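Local coordinates for protein fumarylacetoacetate hydrolase (Burkholderia xenovorans, PDB 5TI1) that probably catalyses the hydrolysis of fumarylacetoacetate to fumarate and acetoacetate, the final step of phenylalanine and tyrosine breakdown, and holds a magnesium ion, at residues B[35-38]-B[39-43]; B[100-103]-B[104-108]. All blocks are in the same frame, centred on the assembly; numbering follows the deposited sequence.

Contact 1: residues B[35-38]-B[39-43]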
loop_
_atom_site.group_PDB
_atom_site.type_symbol
_atom_site.label_atom_id
_atom_site.label_comp_id
_atom_site.label_asym_id
_atom_site.label_seq_id
_atom_site.Cartn_x
_atom_site.Cartn_y
_atom_site.Cartn_z
ATOM N N GLY B 35 20.369 23.573 17.164
ATOM C CA GLY B 35 20.325 22.145 16.938
ATOM C C GLY B 35 18.903 21.616 16.932
ATOM O O GLY B 35 18.012 22.136 17.610
ATOM N N ASP B 36 18.692 20.555 16.152
ATOM C CA ASP B 36 17.356 19.979 16.033
ATOM C C ASP B 36 16.943 19.226 17.293
ATOM O O ASP B 36 15.751 19.178 17.623
ATOM C CB ASP B 36 17.289 19.032 14.826
ATOM C CG ASP B 36 17.173 19.773 13.501
ATOM O OD1 ASP B 36 16.586 20.877 13.466
ATOM O OD2 ASP B 36 17.673 19.249 12.485
ATOM N N PHE B 37 17.898 18.637 18.006
ATOM C CA PHE B 37 17.569 17.642 19.015
ATOM C C PHE B 37 17.731 18.182 20.433
ATOM O O PHE B 37 18.490 17.646 21.249
ATOM C CB PHE B 37 18.409 16.401 18.742
ATOM C CG PHE B 37 18.284 15.932 17.315
ATOM C CD1 PHE B 37 17.030 15.652 16.783
ATOM C CD2 PHE B 37 19.399 15.829 16.492
ATOM C CE1 PHE B 37 16.894 15.248 15.464
ATOM C CE2 PHE B 37 19.272 15.419 15.167
ATOM C CZ PHE B 37 18.019 15.125 14.657
ATOM N N SER B 38 17.001 19.254 20.718
ATOM C CA SER B 38 16.901 19.810 22.059
ATOM C C SER B 38 16.308 18.780 23.012
ATOM O O SER B 38 15.657 17.819 22.600
ATOM C CB SER B 38 16.010 21.048 22.039
ATOM O OG SER B 38 14.807 20.741 21.333
ATOM N N ILE B 39 16.499 19.009 24.316
ATOM C CA ILE B 39 15.867 18.120 25.289
ATOM C C ILE B 39 14.352 18.172 25.161
ATOM O O ILE B 39 13.657 17.264 25.628
ATOM C CB ILE B 39 16.324 18.462 26.725
ATOM C CG1 ILE B 39 16.088 17.275 27.663
ATOM C CG2 ILE B 39 15.622 19.710 27.222
ATOM C CD1 ILE B 39 16.475 17.542 29.109
ATOM N N GLN B 40 13.819 19.214 24.520
ATOM C CA GLN B 40 12.383 19.320 24.308
ATOM C C GLN B 40 11.893 18.432 23.171
ATOM O O GLN B 40 10.681 18.211 23.053
ATOM C CB GLN B 40 11.998 20.779 24.028
ATOM C CG GLN B 40 12.075 21.709 25.243
ATOM C CD GLN B 40 13.479 22.200 25.539
ATOM O OE1 GLN B 40 14.420 21.914 24.794
ATOM N NE2 GLN B 40 13.627 22.959 26.627
ATOM N N ASN B 41 12.797 17.920 22.341
ATOM C CA ASN B 41 12.397 17.142 21.176
ATOM C C ASN B 41 12.161 15.689 21.563
ATOM O O ASN B 41 11.011 15.260 21.718
ATOM C CB ASN B 41 13.451 17.255 20.072
ATOM C CG ASN B 41 12.980 16.647 18.760
ATOM O OD1 ASN B 41 11.956 15.967 18.709
ATOM N ND2 ASN B 41 13.721 16.899 17.695
ATOM N N LEU B 42 13.249 14.930 21.720
ATOM C CA LEU B 42 13.209 13.509 22.045
ATOM C C LEU B 42 12.468 12.723 20.960
ATOM O O LEU B 42 11.426 12.104 21.232
ATOM C CB LEU B 42 12.564 13.300 23.419
ATOM C CG LEU B 42 13.156 14.186 24.519
ATOM C CD1 LEU B 42 12.469 13.947 25.862
ATOM C CD2 LEU B 42 14.660 13.971 24.626
ATOM N N PRO B 43 12.969 12.717 19.728
ATOM C CA PRO B 43 12.318 11.940 18.673
ATOM C C PRO B 43 12.771 10.488 18.706
ATOM O O PRO B 43 13.820 10.152 19.257
ATOM C CB PRO B 43 12.793 12.629 17.393
ATOM C CG PRO B 43 14.206 13.068 17.745
ATOM C CD PRO B 43 14.184 13.402 19.236
HETATM O O HOH W 1 16.036 15.305 21.111
#
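N41 reaches back to the chain at D36 and S38 through two direct hydrogen bonds, one from its side chain and one from its backbone. The side-chain bond runs from N41 ND2 to D36 O, 3.1 Å and nearly straight at 157°. The acceptor lies close to the amide plane, whereas the donor stands well above the plane of the D36 carbonyl. With CG trans to the backbone N (chi1 -171°), the carboxamide is swung toward 35-38, and ND2 also bonds to G431 O, so two backbone carbonyls fix its rotation. The backbone bond joins N41 N to S38 O at 2.9 Å. I39 and Q40 both have right-handed helical backbone angles, which makes 38-41 a type I beta turn. S38 O takes a second donor, a water at 2.9 Å from it, and that water accepts from L42 N, also at 2.9 Å, extending the turn by one bridged residue.

F37 makes the apolar side-chain contact. Its CD1 edge meets N41 ND2 at 3.7 Å, near the ring plane, with ring and amide 27° apart; the two side chains run alongside each other. The same CD1 touches P43 CG at 3.9 Å, the proline crossing the phenylalanine at about a right angle, and D36 CB covers one ring face. Q40, whose chain bends at chi2, brings OE1 to 3.3 Å from S38 CB, while its NE2 bonds to the carbonyls of D20 and R23.

F37 also packs edge-to-face on W289, and S38 OG bonds to R429 O. The chemistry implies a largely buried loop without regular secondary structure, held by D36 O bonded to the N41 carboxamide and by S38 O bonded to the N41 backbone N-H and a water, leading the chain into strand 44-49.

Contact 2: residues B[100-103]-B[104-108]; sequences LGRD and AWRSV
The side chains of R102 and R106 run side by side in the same direction: R102 starts with CG trans to its backbone N and bends at chi3 (67°), whereas R106 stays extended from CG to NE. The bend lays the R102 guanidinium over that of R106, centres 4.1 Å apart and planes 21° from parallel, with the two NH2 atoms 3.6 Å apart. A salt bridge from R106 NE to D294 would be expected to offset part of the like charge.

W105 CG lies anti to its own carbonyl carbon, which lays one indole face against the backbone of G101 and R102. R102 CA sits over the six-membered ring in a CH-pi contact, 3.6 Å from its centroid, and R102 CG packs on CE3. The indole NE1 bonds to I98 O, and F253 meets the ring edge-to-face.

L100 and G101 lead into helix 102-116, whose first two turns or so are 102-108, with G101 at the N-cap. Its positive phi (96°) also ends helix 95-99, making it the junction between two consecutive helices. G101 O accepts from W105 N at 3.2 Å, in the carbonyl plane, and weakly from A104 N at 2.8 Å. R106 N to R102 O (3.1 Å) and S107 N to D103 O (3.0 Å) continue the ladder. L100 CB closes against A104 CB at 3.5 Å, and a water bridges L100 O to A104 N, weakly at the latter.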
loop_
_atom_site.group_PDB
_atom_site.type_symbol
_atom_site.label_atom_id
_atom_site.label_comp_id
_atom_site.label_asym_id
_atom_site.label_seq_id
_atom_site.Cartn_x
_atom_site.Cartn_y
_atom_site.Cartn_z
ATOM N N LEU B 100 1.977 0.248 21.767
ATOM C CA LEU B 100 1.719 0.297 23.201
ATOM C C LEU B 100 0.788 1.436 23.588
ATOM O O LEU B 100 0.254 1.429 24.700
ATOM C CB LEU B 100 3.033 0.422 23.969
ATOM C CG LEU B 100 3.917 -0.817 23.984
ATOM C CD1 LEU B 100 5.120 -0.555 24.867
ATOM C CD2 LEU B 100 3.106 -2.012 24.479
ATOM N N GLY B 101 0.592 2.417 22.716
ATOM C CA GLY B 101 -0.391 3.454 22.945
ATOM C C GLY B 101 0.209 4.703 23.568
ATOM O O GLY B 101 1.322 4.714 24.101
ATOM N N ARG B 102 -0.603 5.763 23.533
ATOM C CA ARG B 102 -0.131 7.103 23.858
ATOM C C ARG B 102 0.316 7.230 25.311
ATOM O O ARG B 102 1.248 7.989 25.599
ATOM C CB ARG B 102 -1.227 8.121 23.544
ATOM C CG ARG B 102 -0.758 9.555 23.582
ATOM C CD ARG B 102 -1.822 10.491 23.051
ATOM N NE ARG B 102 -2.986 10.542 23.922
ATOM C CZ ARG B 102 -3.958 11.441 23.808
ATOM N NH1 ARG B 102 -4.986 11.413 24.646
ATOM N NH2 ARG B 102 -3.901 12.367 22.858
ATOM N N ASP B 103 -0.333 6.526 26.244
ATOM C CA ASP B 103 0.166 6.529 27.619
ATOM C C ASP B 103 1.596 6.007 27.695
ATOM O O ASP B 103 2.390 6.478 28.520
ATOM C CB ASP B 103 -0.739 5.699 28.525
ATOM C CG ASP B 103 -2.071 6.374 28.795
ATOM O OD1 ASP B 103 -2.244 7.542 28.384
ATOM O OD2 ASP B 103 -2.941 5.726 29.413
ATOM N N ALA B 104 1.949 5.048 26.840
ATOM C CA ALA B 104 3.318 4.549 26.821
ATOM C C ALA B 104 4.277 5.589 26.253
ATOM O O ALA B 104 5.340 5.841 26.832
ATOM C CB ALA B 104 3.395 3.248 26.021
ATOM N N TRP B 105 3.917 6.210 25.120
ATOM C CA TRP B 105 4.801 7.206 24.519
ATOM C C TRP B 105 5.122 8.312 25.513
ATOM O O TRP B 105 6.255 8.807 25.564
ATOM C CB TRP B 105 4.175 7.828 23.268
ATOM C CG TRP B 105 3.457 6.892 22.362
ATOM C CD1 TRP B 105 3.684 5.559 22.196
ATOM C CD2 TRP B 105 2.380 7.230 21.492
ATOM N NE1 TRP B 105 2.812 5.045 21.268
ATOM C CE2 TRP B 105 1.995 6.053 20.825
ATOM C CE3 TRP B 105 1.697 8.419 21.216
ATOM C CZ2 TRP B 105 0.952 6.025 19.906
ATOM C CZ3 TRP B 105 0.664 8.392 20.300
ATOM C CH2 TRP B 105 0.301 7.202 19.655
ATOM N N ARG B 106 4.131 8.711 26.313
ATOM C CA ARG B 106 4.331 9.834 27.221
ATOM C C ARG B 106 5.114 9.417 28.455
ATOM O O ARG B 106 5.997 10.154 28.903
ATOM C CB ARG B 106 2.984 10.441 27.598
ATOM C CG ARG B 106 2.281 11.072 26.419
ATOM C CD ARG B 106 0.939 11.677 26.803
ATOM N NE ARG B 106 0.386 12.449 25.693
ATOM C CZ ARG B 106 -0.758 13.123 25.737
ATOM N NH1 ARG B 106 -1.496 13.114 26.841
ATOM N NH2 ARG B 106 -1.169 13.797 24.669
ATOM N N SER B 107 4.811 8.240 29.012
ATOM C CA SER B 107 5.630 7.689 30.088
ATOM C C SER B 107 7.110 7.670 29.710
ATOM O O SER B 107 7.962 8.177 30.452
ATOM C CB SER B 107 5.151 6.281 30.439
ATOM O OG SER B 107 5.964 5.711 31.452
ATOM N N VAL B 108 7.438 7.082 28.554
ATOM C CA VAL B 108 8.832 7.044 28.117
ATOM C C VAL B 108 9.391 8.454 27.976
ATOM O O VAL B 108 10.517 8.739 28.403
ATOM C CB VAL B 108 8.964 6.248 26.804
ATOM C CG1 VAL B 108 10.362 6.414 26.224
ATOM C CG2 VAL B 108 8.677 4.783 27.051
HETATM O O HOH W 2 -0.357 3.129 26.556
#

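Contacts 1 and 2 follow one another in the chain and do not touch: their centres are 18 Å apart, with nearest atoms about 6 Å apart. Helix 102-116 connects them. Contact 2 covers its start, and R109, the next residue, bonds to the carbonyls of Q40 and N41, while L42 packs on R109, S113 and L116. Both contacts also abut the part of the fold that carries the metal sites. N41 and P43 of contact 1 touch strand 284-292, while W105 of contact 2 meets F253 on strand 252-263, the strand bearing the magnesium ligand D260. Neither contact takes part in the metal or predicted substrate sites.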